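Local coordinates for heavy metal cation tricomponent efflux pump ZneA(CzcA-like) (Cupriavidus metallidurans, PDB 4K0J), which acts in the inner membrane as an RND-family antiporter that expels zinc ions from the cell in exchange for protons, at residues 44-49 and 92-97; 102-107 and 128-133; 77-82 and 801-806; 135-140 and 284-289. All blocks are in the same frame, centred on the assembly; numbering follows the deposited sequence.

Interaction 1: residues 44-49 and 92-97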
# COMPACT_ATOMS: atom_id res chain seq x y z
N ASP C 44 0.92 18.38 -9.50
CA ASP C 44 -0.14 17.51 -9.02
C ASP C 44 0.24 16.07 -9.32
O ASP C 44 1.16 15.81 -10.10
CB ASP C 44 -1.46 17.87 -9.69
CG ASP C 44 -1.83 19.33 -9.51
OD1 ASP C 44 -2.34 19.95 -10.47
OD2 ASP C 44 -1.60 19.87 -8.40
N THR C 45 -0.46 15.12 -8.70
CA THR C 45 -0.16 13.71 -8.89
C THR C 45 -0.54 13.24 -10.29
O THR C 45 -1.72 13.04 -10.59
CB THR C 45 -0.90 12.86 -7.87
OG1 THR C 45 -0.91 13.54 -6.61
CG2 THR C 45 -0.22 11.51 -7.71
N THR C 46 0.47 13.05 -11.13
CA THR C 46 0.25 12.64 -12.52
C THR C 46 1.13 11.47 -12.95
O THR C 46 2.17 11.21 -12.36
CB THR C 46 0.48 13.82 -13.49
OG1 THR C 46 0.45 13.33 -14.84
CG2 THR C 46 1.83 14.48 -13.23
N SER C 47 0.69 10.78 -13.99
CA SER C 47 1.46 9.69 -14.57
C SER C 47 1.00 9.44 -16.00
O SER C 47 -0.19 9.54 -16.30
CB SER C 47 1.31 8.42 -13.74
OG SER C 47 2.18 7.41 -14.21
N GLN C 48 1.95 9.15 -16.88
CA GLN C 48 1.62 8.91 -18.29
C GLN C 48 2.06 7.53 -18.77
O GLN C 48 3.08 6.99 -18.34
CB GLN C 48 2.17 10.03 -19.19
CG GLN C 48 3.52 10.60 -18.74
CD GLN C 48 4.12 11.56 -19.75
OE1 GLN C 48 3.56 11.78 -20.82
NE2 GLN C 48 5.27 12.14 -19.41
N VAL C 49 1.25 6.96 -19.66
CA VAL C 49 1.54 5.66 -20.27
C VAL C 49 2.03 5.81 -21.71
O VAL C 49 1.46 6.55 -22.51
CB VAL C 49 0.32 4.70 -20.21
CG1 VAL C 49 -0.98 5.44 -20.42
CG2 VAL C 49 0.46 3.57 -21.23
N LEU C 92 0.96 8.44 -26.42
CA LEU C 92 1.24 8.70 -25.01
C LEU C 92 0.03 9.32 -24.31
O LEU C 92 -0.51 10.34 -24.74
CB LEU C 92 2.51 9.54 -24.82
CG LEU C 92 2.60 11.01 -25.20
CD1 LEU C 92 3.82 11.63 -24.58
CD2 LEU C 92 2.65 11.16 -26.70
N ILE C 93 -0.40 8.68 -23.23
CA ILE C 93 -1.60 9.09 -22.53
C ILE C 93 -1.28 9.66 -21.17
O ILE C 93 -0.69 8.97 -20.34
CB ILE C 93 -2.57 7.91 -22.36
CG1 ILE C 93 -3.15 7.49 -23.71
CG2 ILE C 93 -3.67 8.26 -21.37
CD1 ILE C 93 -4.06 6.28 -23.65
N THR C 94 -1.65 10.91 -20.94
CA THR C 94 -1.38 11.56 -19.66
C THR C 94 -2.60 11.47 -18.75
O THR C 94 -3.71 11.77 -19.17
CB THR C 94 -0.98 13.04 -19.84
OG1 THR C 94 0.29 13.11 -20.52
CG2 THR C 94 -0.85 13.73 -18.50
N VAL C 95 -2.39 11.04 -17.50
CA VAL C 95 -3.46 11.04 -16.51
C VAL C 95 -3.04 11.82 -15.27
O VAL C 95 -2.04 11.49 -14.65
CB VAL C 95 -3.87 9.63 -16.07
CG1 VAL C 95 -4.79 9.70 -14.86
CG2 VAL C 95 -4.55 8.90 -17.22
N VAL C 96 -3.81 12.84 -14.92
CA VAL C 96 -3.61 13.54 -13.66
C VAL C 96 -4.75 13.20 -12.72
O VAL C 96 -5.91 13.09 -13.13
CB VAL C 96 -3.45 15.07 -13.87
CG1 VAL C 96 -3.71 15.45 -15.32
CG2 VAL C 96 -4.36 15.86 -12.93
N PHE C 97 -4.41 12.99 -11.45
CA PHE C 97 -5.34 12.48 -10.44
C PHE C 97 -5.89 13.57 -9.53
O PHE C 97 -5.50 14.73 -9.61
CB PHE C 97 -4.65 11.41 -9.59
CG PHE C 97 -4.27 10.17 -10.35
CD1 PHE C 97 -3.15 10.15 -11.16
CD2 PHE C 97 -5.03 9.02 -10.24
CE1 PHE C 97 -2.80 9.01 -11.86
CE2 PHE C 97 -4.68 7.88 -10.94
CZ PHE C 97 -3.57 7.87 -11.74

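Interaction 2: residues 102-107 and 128-133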
# COMPACT_ATOMS: atom_id res chain seq x y z
N GLU C 102 -2.27 9.06 -3.51
CA GLU C 102 -0.88 8.70 -3.32
C GLU C 102 -0.27 8.16 -4.62
O GLU C 102 -0.94 7.47 -5.39
CB GLU C 102 -0.75 7.68 -2.18
CG GLU C 102 0.64 7.55 -1.59
CD GLU C 102 1.55 6.66 -2.42
OE1 GLU C 102 1.17 5.49 -2.65
OE2 GLU C 102 2.62 7.14 -2.84
N ASP C 103 1.00 8.49 -4.85
CA ASP C 103 1.70 8.17 -6.10
C ASP C 103 1.70 6.69 -6.48
O ASP C 103 1.02 6.29 -7.42
CB ASP C 103 3.13 8.70 -6.07
CG ASP C 103 3.23 10.13 -6.56
OD1 ASP C 103 3.29 10.33 -7.80
OD2 ASP C 103 3.24 11.06 -5.72
N TYR C 104 2.48 5.88 -5.76
CA TYR C 104 2.64 4.47 -6.09
C TYR C 104 1.30 3.74 -6.22
O TYR C 104 1.14 2.86 -7.06
CB TYR C 104 3.50 3.77 -5.03
CG TYR C 104 4.93 4.25 -4.98
CD1 TYR C 104 5.33 5.23 -4.09
CD2 TYR C 104 5.90 3.71 -5.83
CE1 TYR C 104 6.64 5.67 -4.03
CE2 TYR C 104 7.22 4.14 -5.78
CZ TYR C 104 7.58 5.11 -4.87
OH TYR C 104 8.89 5.55 -4.82
N TRP C 105 0.35 4.14 -5.37
CA TRP C 105 -1.01 3.65 -5.44
C TRP C 105 -1.62 3.92 -6.81
O TRP C 105 -2.08 3.00 -7.49
CB TRP C 105 -1.84 4.34 -4.36
CG TRP C 105 -3.29 3.95 -4.32
CD1 TRP C 105 -4.30 4.46 -5.09
CD2 TRP C 105 -3.90 3.00 -3.44
NE1 TRP C 105 -5.49 3.87 -4.76
CE2 TRP C 105 -5.27 2.96 -3.75
CE3 TRP C 105 -3.41 2.16 -2.44
CZ2 TRP C 105 -6.17 2.13 -3.08
CZ3 TRP C 105 -4.30 1.33 -1.77
CH2 TRP C 105 -5.66 1.32 -2.10
N SER C 106 -1.62 5.19 -7.21
CA SER C 106 -2.16 5.60 -8.50
C SER C 106 -1.48 4.88 -9.66
O SER C 106 -2.15 4.31 -10.52
CB SER C 106 -2.04 7.11 -8.68
OG SER C 106 -2.99 7.81 -7.88
N ARG C 107 -0.15 4.89 -9.66
CA ARG C 107 0.64 4.23 -10.69
C ARG C 107 0.29 2.75 -10.74
O ARG C 107 0.39 2.11 -11.79
CB ARG C 107 2.13 4.36 -10.39
CG ARG C 107 2.60 5.78 -10.19
CD ARG C 107 3.31 6.28 -11.42
NE ARG C 107 4.40 5.39 -11.81
CZ ARG C 107 5.28 5.68 -12.75
NH1 ARG C 107 6.25 4.83 -13.05
NH2 ARG C 107 5.20 6.84 -13.39
N ASP C 128 5.71 5.69 -17.63
CA ASP C 128 6.80 6.65 -17.59
C ASP C 128 7.41 6.68 -16.18
O ASP C 128 6.75 6.28 -15.22
CB ASP C 128 6.31 8.05 -18.00
CG ASP C 128 5.69 8.82 -16.85
OD1 ASP C 128 6.04 10.01 -16.66
OD2 ASP C 128 4.83 8.26 -16.13
N PRO C 129 8.66 7.14 -16.05
CA PRO C 129 9.32 7.25 -14.74
C PRO C 129 8.56 8.11 -13.73
O PRO C 129 7.89 9.08 -14.11
CB PRO C 129 10.68 7.90 -15.09
CG PRO C 129 10.55 8.38 -16.50
CD PRO C 129 9.58 7.46 -17.15
N LEU C 130 8.66 7.76 -12.46
CA LEU C 130 7.94 8.46 -11.40
C LEU C 130 8.69 9.72 -10.96
O LEU C 130 9.48 9.71 -10.01
CB LEU C 130 7.69 7.54 -10.20
CG LEU C 130 6.87 8.13 -9.05
CD1 LEU C 130 5.51 8.60 -9.54
CD2 LEU C 130 6.70 7.12 -7.93
N THR C 131 8.41 10.81 -11.66
CA THR C 131 9.06 12.08 -11.40
C THR C 131 8.07 13.22 -11.59
O THR C 131 7.09 13.09 -12.32
CB THR C 131 10.28 12.29 -12.33
OG1 THR C 131 10.73 13.65 -12.24
CG2 THR C 131 9.90 12.01 -13.78
N SER C 132 8.33 14.33 -10.91
CA SER C 132 7.54 15.55 -11.06
C SER C 132 8.06 16.31 -12.26
O SER C 132 9.23 16.17 -12.64
CB SER C 132 7.67 16.40 -9.80
OG SER C 132 7.17 17.71 -10.00
N PRO C 133 7.19 17.13 -12.88
CA PRO C 133 7.61 18.04 -13.96
C PRO C 133 8.70 19.01 -13.54
O PRO C 133 9.27 19.70 -14.39
CB PRO C 133 6.32 18.80 -14.29
CG PRO C 133 5.43 18.58 -13.11
CD PRO C 133 5.75 17.20 -12.65

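Interaction 3: residues 77-82 and 801-806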
# COMPACT_ATOMS: atom_id res chain seq x y z
N PRO C 77 -9.51 4.75 -10.59
CA PRO C 77 -9.94 5.50 -9.41
C PRO C 77 -9.06 6.72 -9.17
O PRO C 77 -7.87 6.69 -9.49
CB PRO C 77 -9.76 4.49 -8.28
CG PRO C 77 -8.75 3.53 -8.79
CD PRO C 77 -9.06 3.40 -10.24
N GLY C 78 -9.65 7.78 -8.64
CA GLY C 78 -8.91 8.98 -8.30
C GLY C 78 -8.50 9.81 -9.50
O GLY C 78 -7.74 10.76 -9.36
N MET C 79 -9.02 9.46 -10.67
CA MET C 79 -8.71 10.21 -11.88
C MET C 79 -9.33 11.61 -11.83
O MET C 79 -10.45 11.77 -11.34
CB MET C 79 -9.19 9.46 -13.11
CG MET C 79 -8.69 10.04 -14.42
SD MET C 79 -10.00 10.30 -15.63
CE MET C 79 -10.88 11.67 -14.88
N HIS C 80 -8.62 12.60 -12.34
CA HIS C 80 -9.13 13.97 -12.38
C HIS C 80 -9.21 14.50 -13.80
O HIS C 80 -10.28 14.84 -14.28
CB HIS C 80 -8.26 14.90 -11.54
CG HIS C 80 -8.71 16.32 -11.55
ND1 HIS C 80 -7.88 17.37 -11.88
CD2 HIS C 80 -9.91 16.87 -11.26
CE1 HIS C 80 -8.55 18.50 -11.80
NE2 HIS C 80 -9.79 18.23 -11.42
N VAL C 81 -8.06 14.56 -14.47
CA VAL C 81 -8.02 15.00 -15.87
C VAL C 81 -7.33 13.94 -16.72
O VAL C 81 -6.28 13.42 -16.34
CB VAL C 81 -7.26 16.32 -16.02
CG1 VAL C 81 -7.24 16.76 -17.48
CG2 VAL C 81 -7.89 17.40 -15.16
N MET C 82 -7.93 13.61 -17.86
CA MET C 82 -7.33 12.61 -18.74
C MET C 82 -7.09 13.13 -20.15
O MET C 82 -8.02 13.39 -20.89
CB MET C 82 -8.18 11.35 -18.78
CG MET C 82 -7.40 10.15 -19.28
SD MET C 82 -8.45 8.90 -20.03
CE MET C 82 -7.20 7.73 -20.55
N ARG C 801 -6.60 13.90 -27.82
CA ARG C 801 -7.92 13.65 -27.25
C ARG C 801 -7.92 13.85 -25.73
O ARG C 801 -7.15 13.23 -25.01
CB ARG C 801 -8.40 12.24 -27.61
CG ARG C 801 -9.71 12.22 -28.39
CD ARG C 801 -10.10 10.81 -28.81
NE ARG C 801 -10.58 9.99 -27.70
CZ ARG C 801 -11.86 9.72 -27.45
NH1 ARG C 801 -12.81 10.20 -28.24
NH2 ARG C 801 -12.19 8.96 -26.41
N GLU C 802 -8.80 14.74 -25.27
CA GLU C 802 -8.90 15.06 -23.84
C GLU C 802 -10.33 14.91 -23.35
O GLU C 802 -11.24 15.53 -23.89
CB GLU C 802 -8.43 16.48 -23.56
CG GLU C 802 -8.95 17.06 -22.26
CD GLU C 802 -8.50 18.49 -22.04
OE1 GLU C 802 -9.35 19.32 -21.64
OE2 GLU C 802 -7.31 18.78 -22.27
N MET C 803 -10.51 14.09 -22.32
CA MET C 803 -11.84 13.77 -21.80
C MET C 803 -12.73 13.21 -22.90
O MET C 803 -13.92 13.54 -22.97
CB MET C 803 -12.49 14.99 -21.16
CG MET C 803 -11.97 15.31 -19.77
SD MET C 803 -12.08 13.87 -18.70
CE MET C 803 -11.47 14.55 -17.17
N ASN C 804 -12.14 12.37 -23.75
CA ASN C 804 -12.86 11.72 -24.84
C ASN C 804 -13.43 12.71 -25.84
O ASN C 804 -14.53 12.53 -26.36
CB ASN C 804 -13.93 10.80 -24.28
CG ASN C 804 -13.46 10.04 -23.06
OD1 ASN C 804 -14.08 10.09 -22.01
ND2 ASN C 804 -12.33 9.36 -23.19
N LYS C 805 -12.65 13.75 -26.10
CA LYS C 805 -13.03 14.78 -27.06
C LYS C 805 -11.81 15.17 -27.89
O LYS C 805 -10.75 15.52 -27.34
CB LYS C 805 -13.57 16.01 -26.32
CG LYS C 805 -14.77 15.75 -25.43
CD LYS C 805 -15.11 16.98 -24.60
CE LYS C 805 -16.32 16.74 -23.71
NZ LYS C 805 -16.62 17.93 -22.87
N ARG C 806 -11.95 15.11 -29.21
CA ARG C 806 -10.91 15.58 -30.10
C ARG C 806 -10.88 17.11 -30.02
O ARG C 806 -11.90 17.76 -30.24
CB ARG C 806 -11.22 15.16 -31.54
CG ARG C 806 -11.95 13.83 -31.65
CD ARG C 806 -10.98 12.67 -31.79
NE ARG C 806 -10.49 12.54 -33.16
CZ ARG C 806 -11.13 11.89 -34.12
NH1 ARG C 806 -12.29 11.30 -33.87
NH2 ARG C 806 -10.60 11.82 -35.34

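Interaction 4: residues 135-140 and 284-289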
# COMPACT_ATOMS: atom_id res chain seq x y z
N GLY C 135 11.25 17.69 -11.67
CA GLY C 135 12.22 16.73 -11.21
C GLY C 135 13.53 16.79 -11.97
O GLY C 135 14.51 16.14 -11.58
N GLU C 136 13.57 17.57 -13.04
CA GLU C 136 14.73 17.63 -13.92
C GLU C 136 15.82 18.54 -13.33
O GLU C 136 15.97 19.69 -13.74
CB GLU C 136 14.30 18.12 -15.30
CG GLU C 136 13.20 17.26 -15.92
CD GLU C 136 12.39 18.00 -16.96
OE1 GLU C 136 12.16 19.22 -16.79
OE2 GLU C 136 11.97 17.37 -17.94
N ILE C 137 16.58 18.00 -12.39
CA ILE C 137 17.36 18.84 -11.49
C ILE C 137 18.80 19.12 -11.91
O ILE C 137 19.46 19.99 -11.35
CB ILE C 137 17.36 18.28 -10.06
CG1 ILE C 137 17.85 16.83 -10.06
CG2 ILE C 137 15.97 18.36 -9.45
CD1 ILE C 137 17.89 16.21 -8.67
N TYR C 138 19.30 18.38 -12.90
CA TYR C 138 20.69 18.53 -13.29
C TYR C 138 20.90 18.24 -14.77
O TYR C 138 21.09 17.10 -15.18
CB TYR C 138 21.56 17.61 -12.44
CG TYR C 138 23.05 17.73 -12.68
CD1 TYR C 138 23.72 16.83 -13.50
CD2 TYR C 138 23.80 18.73 -12.07
CE1 TYR C 138 25.09 16.92 -13.71
CE2 TYR C 138 25.16 18.83 -12.27
CZ TYR C 138 25.80 17.93 -13.09
OH TYR C 138 27.16 18.03 -13.30
N ARG C 139 20.86 19.30 -15.58
CA ARG C 139 21.08 19.18 -17.02
C ARG C 139 22.55 19.34 -17.34
O ARG C 139 23.22 20.20 -16.78
CB ARG C 139 20.26 20.23 -17.77
CG ARG C 139 18.77 19.94 -17.75
CD ARG C 139 17.97 21.06 -18.38
NE ARG C 139 16.56 20.70 -18.46
CZ ARG C 139 16.01 20.08 -19.50
NH1 ARG C 139 16.76 19.75 -20.54
NH2 ARG C 139 14.71 19.79 -19.49
N TYR C 140 23.07 18.49 -18.22
CA TYR C 140 24.50 18.49 -18.51
C TYR C 140 24.78 18.06 -19.94
O TYR C 140 23.90 17.58 -20.64
CB TYR C 140 25.25 17.55 -17.55
CG TYR C 140 25.07 16.09 -17.88
CD1 TYR C 140 25.97 15.42 -18.69
CD2 TYR C 140 23.98 15.39 -17.40
CE1 TYR C 140 25.81 14.09 -19.00
CE2 TYR C 140 23.80 14.05 -17.71
CZ TYR C 140 24.72 13.41 -18.51
OH TYR C 140 24.54 12.08 -18.82
N THR C 284 18.78 14.63 -15.44
CA THR C 284 18.67 13.86 -14.20
C THR C 284 17.30 14.07 -13.58
O THR C 284 16.95 15.18 -13.16
CB THR C 284 19.74 14.28 -13.19
OG1 THR C 284 21.03 14.19 -13.81
CG2 THR C 284 19.69 13.37 -11.97
N LEU C 285 16.53 12.99 -13.52
CA LEU C 285 15.14 13.08 -13.09
C LEU C 285 14.98 12.76 -11.62
O LEU C 285 15.14 11.61 -11.20
CB LEU C 285 14.26 12.16 -13.93
CG LEU C 285 14.44 12.35 -15.44
CD1 LEU C 285 13.47 11.48 -16.22
CD2 LEU C 285 14.25 13.81 -15.79
N LEU C 286 14.67 13.79 -10.84
CA LEU C 286 14.41 13.64 -9.42
C LEU C 286 13.22 12.73 -9.20
O LEU C 286 12.12 13.02 -9.67
CB LEU C 286 14.15 15.01 -8.78
CG LEU C 286 13.92 15.01 -7.27
CD1 LEU C 286 15.24 14.89 -6.52
CD2 LEU C 286 13.17 16.26 -6.85
N LEU C 287 13.45 11.62 -8.50
CA LEU C 287 12.39 10.70 -8.09
C LEU C 287 11.36 11.47 -7.30
O LEU C 287 11.70 12.35 -6.51
CB LEU C 287 12.96 9.57 -7.24
CG LEU C 287 11.95 8.71 -6.46
CD1 LEU C 287 11.07 7.92 -7.42
CD2 LEU C 287 12.64 7.79 -5.47
N LYS C 288 10.09 11.14 -7.51
CA LYS C 288 9.00 11.85 -6.87
C LYS C 288 9.10 11.80 -5.35
O LYS C 288 9.43 10.75 -4.79
CB LYS C 288 7.66 11.27 -7.33
CG LYS C 288 6.45 12.11 -6.93
CD LYS C 288 6.53 13.51 -7.51
CE LYS C 288 5.28 14.31 -7.17
NZ LYS C 288 4.07 13.51 -7.47
N ASN C 289 8.83 12.93 -4.72
CA ASN C 289 8.82 13.05 -3.26
C ASN C 289 10.13 12.65 -2.58
O ASN C 289 10.14 11.91 -1.60
CB ASN C 289 7.62 12.31 -2.64
CG ASN C 289 6.29 12.90 -3.08
OD1 ASN C 289 5.33 12.17 -3.31
ND2 ASN C 289 6.23 14.22 -3.19

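Interaction 1: residues 44-49 and 92-97
T46 and V95 meet because T46 OG1 stands anti to the backbone N (chi1 171°), which sets it by the V95 carbonyl. At F97, CG is anti to the carbonyl carbon (chi1 -65°), and the ring edge turns to T45 O, which lies near the ring plane, 3.3 Å from CD1. These groups decorate an antiparallel ladder in the sheet that corresponds to porter subdomain PN1 of RND pumps such as AcrB. T46/V96 and Q48/T94 are non-hydrogen-bonded pairs, S47/V95 and V49/I93 hydrogen-bonded ones. V49 and I93 each donate an N-H to the other's O at 2.9 Å, and F97 N extends the series to T45 O at 2.8 Å. On the face carrying S47, V49, I93 and V95, V49 and I93 stand side by side, pointing the same way, with V49 CG1 3.5 Å from I93 CB. Helix 62-73 packs on V49, I93 and V95, while helix 103-113 contributes L110 to S47 and S106 to F97. The other face, with T46, Q48 and T94, meets K659 of helix 653-660. V95 CG1 also packs over the F97 ring, toward its rim. V95 O is gripped twice: S47 N reaches it at 2.9 Å nearly along the C=O axis, and T46 OG1 at 3.1 Å from above the carbonyl plane.

Interaction 2: residues 102-107 and 128-133
R107 meets D128 through its charged end. Its NH2 forms a salt bridge with D128 OD2 at 3.1 Å, the guanidinium and carboxylate planes standing 45° apart. D128 O lies at the guanidinium edge, near its plane; NH1 bonds to it weakly, and the NH2 distance to the same oxygen is too short to be trusted at this resolution. Both charges have further partners: Q48 N donates to D128 OD2, and R107 NH2 makes a weak bond to S47 OG. Apolar packing centres on L130, whose CG is anti to the backbone N (chi1 -176°). Its two methyls part company: CD1 lies against R107 CD at 3.7 Å, whereas CD2 sits over one face of the Y104 ring, 3.9 Å from the centroid and 19° off the normal, a CH-pi contact. L130 CB covers the centre of the guanidinium, 4.0 Å above its plane. Helix capping is the third element. E102 occupies the N-cap position and its carboxylate accepts from W105 N through OE1 at 3.1 Å and from Y104 N through OE2 at 3.2 Å. D103, one residue on, pairs with K288. Y104 meets W105 of a second subunit edge-to-face, consistent with helix 103-113 being the pore helix that lines the trimer axis in RND pumps such as AcrB.

Interaction 3: residues 77-82 and 801-806
M803 reaches the edge of strand 79-82 with both backbone and side chain. M803 N donates to M82 O at 3.0 Å, with 164° at the hydrogen and the donor almost in line with the carbonyl bond; E802 CA adds a CA-H...O contact to the same oxygen at 3.5 Å. In the side chain, chi2 of -54° turns SD toward the strand, and the extended chi3 (-178°) brings CE alongside the strand's backbone, by H80 O and 3.7 Å from V81 CA, where it meets M79 CE tip to tip, also at 3.7 Å. One step outward, M803 and N804, both left-handed in backbone, form a two-residue beta-hairpin turn close to type I' that joins strand 788-802 to 807-812, spanned by E802 N to K805 O at 2.9 Å and by a weak return bond from K805 N to E802 O. H80 and V81 both face V96 in a classic beta bulge. Further out, M82 packs on E70 and I73 of helix 62-73, E70 forms a salt bridge with R801, and Y672 bonds to E802 OE1. The contact joins a strand of the PN1-like sheet to the end of strand 788-802, whose pairing goes on at R801 with S84. Between these two segments, the join rests on one straight backbone hydrogen bond and methyl packing, and needs no charge pair.

Interaction 4: residues 135-140 and 284-289
T284 gives two donors, OG1 and N, to one acceptor, Y138 O. T284 OG1, anti to its own carbonyl carbon (chi1 -54°), donates to that oxygen at 3.2 Å, in the carbonyl plane and on a lone pair; T284 N reaches it only weakly, at 3.4 Å. The T284 carbonyl is used in turn: I137 N donates to T284 O at 2.9 Å, nearly in line with C=O, and E136 CA makes a CA-H...O contact with it at 3.4 Å. L286 N points almost straight at G135 O, although their modelled separation is too short to be relied on. Outside the pair, L286 O accepts from T131 OG1, and Y140 OH bonds to Q156 OE1. Between I137 and G135 the chain kinks, E136 being the centre of an inverse gamma turn, and the N-to-C directions of the short strands make 125°, well short of the 180° of a straight antiparallel pair. E136 CG lies alongside L285 CD2 at 3.6 Å on one face; separately, I137 CD1 meets L286 CD1 at 3.7 Å, the two side chains crossing at about a right angle. This strand pair belongs to the sheet that corresponds to PN2 in RND pumps. Helix 292-310 packs on I137, Y138 and L286, helix 149-164 takes Y140, and strand 170-177 flanks T284 and L285.

In the fold
From the N terminus, interaction 1 closes the first loop, bringing 92-97 back to 44-49 around helix 62-73. Segment 77-82 leaves from within that loop and waits until 801-806 for its partner, so interactions 1 and 3 cross in one sheet; interaction 3 joins its N-terminal strand 79-87 to strand 788-802 from the C-terminal half. Interaction 2 then closes a shorter loop from helix 103-113 to 128-133, and interaction 4 a longer one from 135-140 to 284-289. Both fall within the long span of interaction 3. Interaction 2 touches interactions 1 and 4, bridging the sheets corresponding to PN1 and PN2, whereas interactions 3 and 4 lie about 27 Å apart between centres.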